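Local coordinates for Lmo0181 protein (Listeria monocytogenes serovar 1/2a, PDB 5F7V), which binds the cyclic glucan cycloalternan as the substrate-binding lipoprotein of an ABC transporter, probably delivering it for uptake across the cell membrane, at residues T148-W153 / T274-H279. Sequence-based numbering, arbitrary orientation.
With GLC (alpha-D-glucopyranose), chain B.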
ATOM      1  N   THR A 148      -8.749  -1.530 -20.333  1.00  6.40           N
ATOM      2  CA  THR A 148      -7.941  -0.509 -20.968  1.00  7.68           C
ATOM      3  C   THR A 148      -7.781   0.615 -19.965  1.00  7.87           C
ATOM      4  O   THR A 148      -8.525   0.789 -19.001  1.00  7.10           O
ATOM      5  CB  THR A 148      -8.559   0.069 -22.258  1.00  8.47           C
ATOM      6  OG1 THR A 148      -9.544   1.039 -21.884  1.00  8.44           O
ATOM      7  CG2 THR A 148      -9.166  -1.023 -23.130  1.00  8.53           C
ATOM      8  N   ALA A 149      -6.799   1.456 -20.245  1.00  9.36           N
ATOM      9  CA  ALA A 149      -6.456   2.596 -19.435  1.00 10.10           C
ATOM     10  C   ALA A 149      -7.499   3.705 -19.588  1.00 10.35           C
ATOM     11  O   ALA A 149      -7.473   4.661 -18.806  1.00 11.56           O
ATOM     12  CB  ALA A 149      -5.073   3.124 -19.838  1.00 11.80           C
ATOM     13  N   ASP A 150      -8.418   3.591 -20.530  1.00 10.16           N
ATOM     14  CA  ASP A 150      -9.474   4.606 -20.580  1.00 10.32           C
ATOM     15  C   ASP A 150     -10.843   4.086 -20.260  1.00  8.41           C
ATOM     16  O   ASP A 150     -11.819   4.815 -20.416  1.00  8.60           O
ATOM     17  CB  ASP A 150      -9.378   5.378 -21.860  1.00 12.51           C
ATOM     18  CG  ASP A 150      -8.190   6.350 -21.792  1.00 14.51           C
ATOM     19  OD1 ASP A 150      -8.021   7.353 -21.001  1.00 15.79           O
ATOM     20  OD2 ASP A 150      -7.330   6.058 -22.612  1.00 16.79           O
ATOM     21  N   TRP A 151     -10.897   2.879 -19.700  1.00  6.92           N
ATOM     22  CA  TRP A 151     -12.132   2.483 -19.056  1.00  5.76           C
ATOM     23  C   TRP A 151     -12.527   3.475 -17.962  1.00  5.22           C
ATOM     24  O   TRP A 151     -11.674   4.034 -17.285  1.00  5.51           O
ATOM     25  CB  TRP A 151     -11.888   1.136 -18.414  1.00  5.24           C
ATOM     26  CG  TRP A 151     -12.138  -0.087 -19.263  1.00  5.32           C
ATOM     27  CD1 TRP A 151     -12.359  -0.173 -20.598  1.00  5.95           C
ATOM     28  CD2 TRP A 151     -12.262  -1.417 -18.736  1.00  5.12           C
ATOM     29  NE1 TRP A 151     -12.624  -1.487 -20.939  1.00  5.99           N
ATOM     30  CE2 TRP A 151     -12.560  -2.256 -19.816  1.00  5.44           C
ATOM     31  CE3 TRP A 151     -12.162  -1.964 -17.445  1.00  4.87           C
ATOM     32  CZ2 TRP A 151     -12.771  -3.645 -19.625  1.00  5.46           C
ATOM     33  CZ3 TRP A 151     -12.353  -3.369 -17.273  1.00  4.91           C
ATOM     34  CH2 TRP A 151     -12.653  -4.128 -18.362  1.00  5.21           C
ATOM     35  N   THR A 152     -13.838   3.598 -17.782  1.00  4.54           N
ATOM     36  CA  THR A 152     -14.394   4.179 -16.574  1.00  4.25           C
ATOM     37  C   THR A 152     -15.070   3.072 -15.780  1.00  3.80           C
ATOM     38  O   THR A 152     -15.160   1.918 -16.219  1.00  3.68           O
ATOM     39  CB  THR A 152     -15.342   5.363 -16.855  1.00  4.54           C
ATOM     40  OG1 THR A 152     -16.506   4.904 -17.565  1.00  4.59           O
ATOM     41  CG2 THR A 152     -14.636   6.474 -17.596  1.00  5.28           C
ATOM     42  N   TRP A 153     -15.572   3.414 -14.591  1.00  3.75           N
ATOM     43  CA  TRP A 153     -16.247   2.393 -13.760  1.00  3.68           C
ATOM     44  C   TRP A 153     -17.260   1.589 -14.537  1.00  3.69           C
ATOM     45  O   TRP A 153     -17.331   0.356 -14.373  1.00  3.75           O
ATOM     46  CB  TRP A 153     -16.999   3.021 -12.597  1.00  3.93           C
ATOM     47  CG  TRP A 153     -16.142   3.671 -11.554  1.00  4.24           C
ATOM     48  CD1 TRP A 153     -14.784   3.566 -11.329  1.00  4.44           C
ATOM     49  CD2 TRP A 153     -16.659   4.506 -10.522  1.00  4.66           C
ATOM     50  NE1 TRP A 153     -14.448   4.326 -10.226  1.00  5.05           N
ATOM     51  CE2 TRP A 153     -15.569   4.923  -9.717  1.00  5.16           C
ATOM     52  CE3 TRP A 153     -17.940   4.985 -10.236  1.00  4.84           C
ATOM     53  CZ2 TRP A 153     -15.751   5.773  -8.613  1.00  5.84           C
ATOM     54  CZ3 TRP A 153     -18.098   5.864  -9.164  1.00  5.40           C
ATOM     55  CH2 TRP A 153     -17.023   6.213  -8.378  1.00  5.88           C
ATOM     56  N   THR A 274     -15.266  10.395 -12.703  1.00  4.04           N
ATOM     57  CA  THR A 274     -15.028  11.752 -13.205  1.00  4.31           C
ATOM     58  C   THR A 274     -13.556  12.014 -13.488  1.00  4.50           C
ATOM     59  O   THR A 274     -13.218  12.944 -14.248  1.00  4.73           O
ATOM     60  CB  THR A 274     -15.526  12.784 -12.197  1.00  4.36           C
ATOM     61  OG1 THR A 274     -14.785  12.669 -10.977  1.00  4.34           O
ATOM     62  CG2 THR A 274     -17.040  12.661 -11.968  1.00  4.40           C
ATOM     63  N   GLN A 275     -12.678  11.242 -12.853  1.00  4.47           N
ATOM     64  CA  GLN A 275     -11.241  11.382 -13.118  1.00  4.71           C
ATOM     65  C   GLN A 275     -10.545  10.138 -12.671  1.00  4.32           C
ATOM     66  O   GLN A 275     -11.088   9.335 -11.921  1.00  3.99           O
ATOM     67  CB  GLN A 275     -10.650  12.594 -12.405  1.00  5.25           C
ATOM     68  CG  GLN A 275     -10.899  12.614 -10.896  1.00  5.73           C
ATOM     69  CD  GLN A 275     -10.629  13.963 -10.232  1.00  6.65           C
ATOM     70  OE1 GLN A 275     -10.620  15.024 -10.892  1.00  8.42           O
ATOM     71  NE2 GLN A 275     -10.431  13.940  -8.951  1.00  7.12           N
ATOM     72  N   LYS A 276      -9.339   9.967 -13.187  1.00  4.24           N
ATOM     73  CA  LYS A 276      -8.472   8.910 -12.725  1.00  4.06           C
ATOM     74  C   LYS A 276      -7.896   9.269 -11.370  1.00  3.87           C
ATOM     75  O   LYS A 276      -7.628  10.450 -11.090  1.00  4.06           O
ATOM     76  CB  LYS A 276      -7.345   8.701 -13.738  1.00  4.38           C
ATOM     77  CG  LYS A 276      -7.896   8.390 -15.126  1.00  4.73           C
ATOM     78  CD  LYS A 276      -6.840   8.211 -16.194  1.00  5.11           C
ATOM     79  CE  LYS A 276      -7.423   7.943 -17.562  1.00  5.45           C
ATOM     80  NZ  LYS A 276      -6.411   7.970 -18.642  1.00  5.81           N
ATOM     81  N   ALA A 277      -7.713   8.254 -10.535  1.00  3.58           N
ATOM     82  CA  ALA A 277      -7.015   8.435  -9.263  1.00  3.50           C
ATOM     83  C   ALA A 277      -6.431   7.096  -8.860  1.00  3.41           C
ATOM     84  O   ALA A 277      -7.150   6.078  -8.856  1.00  3.31           O
ATOM     85  CB  ALA A 277      -7.945   8.976  -8.191  1.00  3.47           C
ATOM     86  N   THR A 278      -5.144   7.128  -8.549  1.00  3.46           N
ATOM     87  CA  THR A 278      -4.417   5.898  -8.231  1.00  3.42           C
ATOM     88  C   THR A 278      -3.698   6.073  -6.908  1.00  3.44           C
ATOM     89  O   THR A 278      -3.378   7.173  -6.423  1.00  3.62           O
ATOM     90  CB  THR A 278      -3.416   5.603  -9.328  1.00  3.53           C
ATOM     91  OG1 THR A 278      -2.556   6.735  -9.463  1.00  3.67           O
ATOM     92  CG2 THR A 278      -4.178   5.299 -10.641  1.00  3.52           C
ATOM     93  N   HIS A 279      -3.501   4.942  -6.265  1.00  3.40           N
ATOM     94  CA  HIS A 279      -2.773   4.908  -4.985  1.00  3.44           C
ATOM     95  C   HIS A 279      -1.297   5.191  -5.187  1.00  3.58           C
ATOM     96  O   HIS A 279      -0.693   4.873  -6.193  1.00  3.65           O
ATOM     97  CB  HIS A 279      -2.918   3.534  -4.351  1.00  3.40           C
ATOM     98  CG  HIS A 279      -4.132   3.411  -3.493  1.00  3.32           C
ATOM     99  ND1 HIS A 279      -4.988   2.337  -3.564  1.00  3.26           N
ATOM    100  CD2 HIS A 279      -4.591   4.193  -2.489  1.00  3.33           C
ATOM    101  CE1 HIS A 279      -5.925   2.470  -2.643  1.00  3.24           C
ATOM    102  NE2 HIS A 279      -5.697   3.577  -1.977  1.00  3.28           N
TER
HETATM  103  C1  GLC B   1      -3.582  -1.638   2.227  1.00  2.49           C
HETATM  104  C2  GLC B   1      -4.106  -3.067   2.189  1.00  2.58           C
HETATM  105  C3  GLC B   1      -3.978  -3.606   0.764  1.00  2.64           C
HETATM  106  C4  GLC B   1      -4.719  -2.688  -0.190  1.00  2.58           C
HETATM  107  C5  GLC B   1      -4.316  -1.218   0.003  1.00  2.54           C
HETATM  108  C6  GLC B   1      -5.210  -0.223  -0.742  1.00  2.64           C
HETATM  109  O2  GLC B   1      -3.398  -3.900   3.124  1.00  2.78           O
HETATM  110  O3  GLC B   1      -4.563  -4.917   0.772  1.00  2.88           O
HETATM  111  O4  GLC B   1      -4.412  -3.028  -1.553  1.00  2.70           O
HETATM  112  O5  GLC B   1      -4.348  -0.799   1.367  1.00  2.49           O
HETATM  113  O6  GLC B   1      -6.549  -0.382  -0.287  1.00  2.67           O
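Between Lys-276 and the pair Ala-149 and Asp-150, the loop that runs into strand 278-287 comes up to a type I beta turn, Thr-148 to Trp-151, closed by a backbone hydrogen bond from Trp-151 N to Thr-148 O (3.2 Å). The same turn is an ST turn, since Asp-150 N donates to Thr-148 OG1 over 3.1 Å, a somewhat bent bond with an angle of 143° at the hydrogen. Lys-276 supplies the reach: with CG beside its backbone N (chi1 -57°) and every later torsion near 180°, its straight chain carries the ammonium group across to the turn. There NZ forms a salt bridge and hydrogen bond with Asp-150 OD1 at 2.9 Å, arriving from above the carboxylate, 41° out of its plane. Ala-149 O lies 3.5 Å from both NZ and CE of Lys-276, so the end of the lysine sits alongside that carbonyl as well as the carboxylate. Just past the turn, Thr-152 occupies the N-cap position of helix 153-163; beyond Lys-276 the chain enters strand 278-287, where His-279 lines the glycan pocket. His-279 CE1 comes within 3.4 Å of GLC C6, while NE2 is hydrogen-bonded to Asn-180 O; the glucose is hydrogen-bonded instead by Glu-181 OE1 and Asn-180 ND2. The salt bridge therefore ties a helix-leading turn to the approach of a ligand-lining strand, at the surface and apart from the sugar. With only 92 Å² buried in total, the link is probably chiefly electrostatic, resting on one salt bridge, and surrounding solvent probably weakens its attraction.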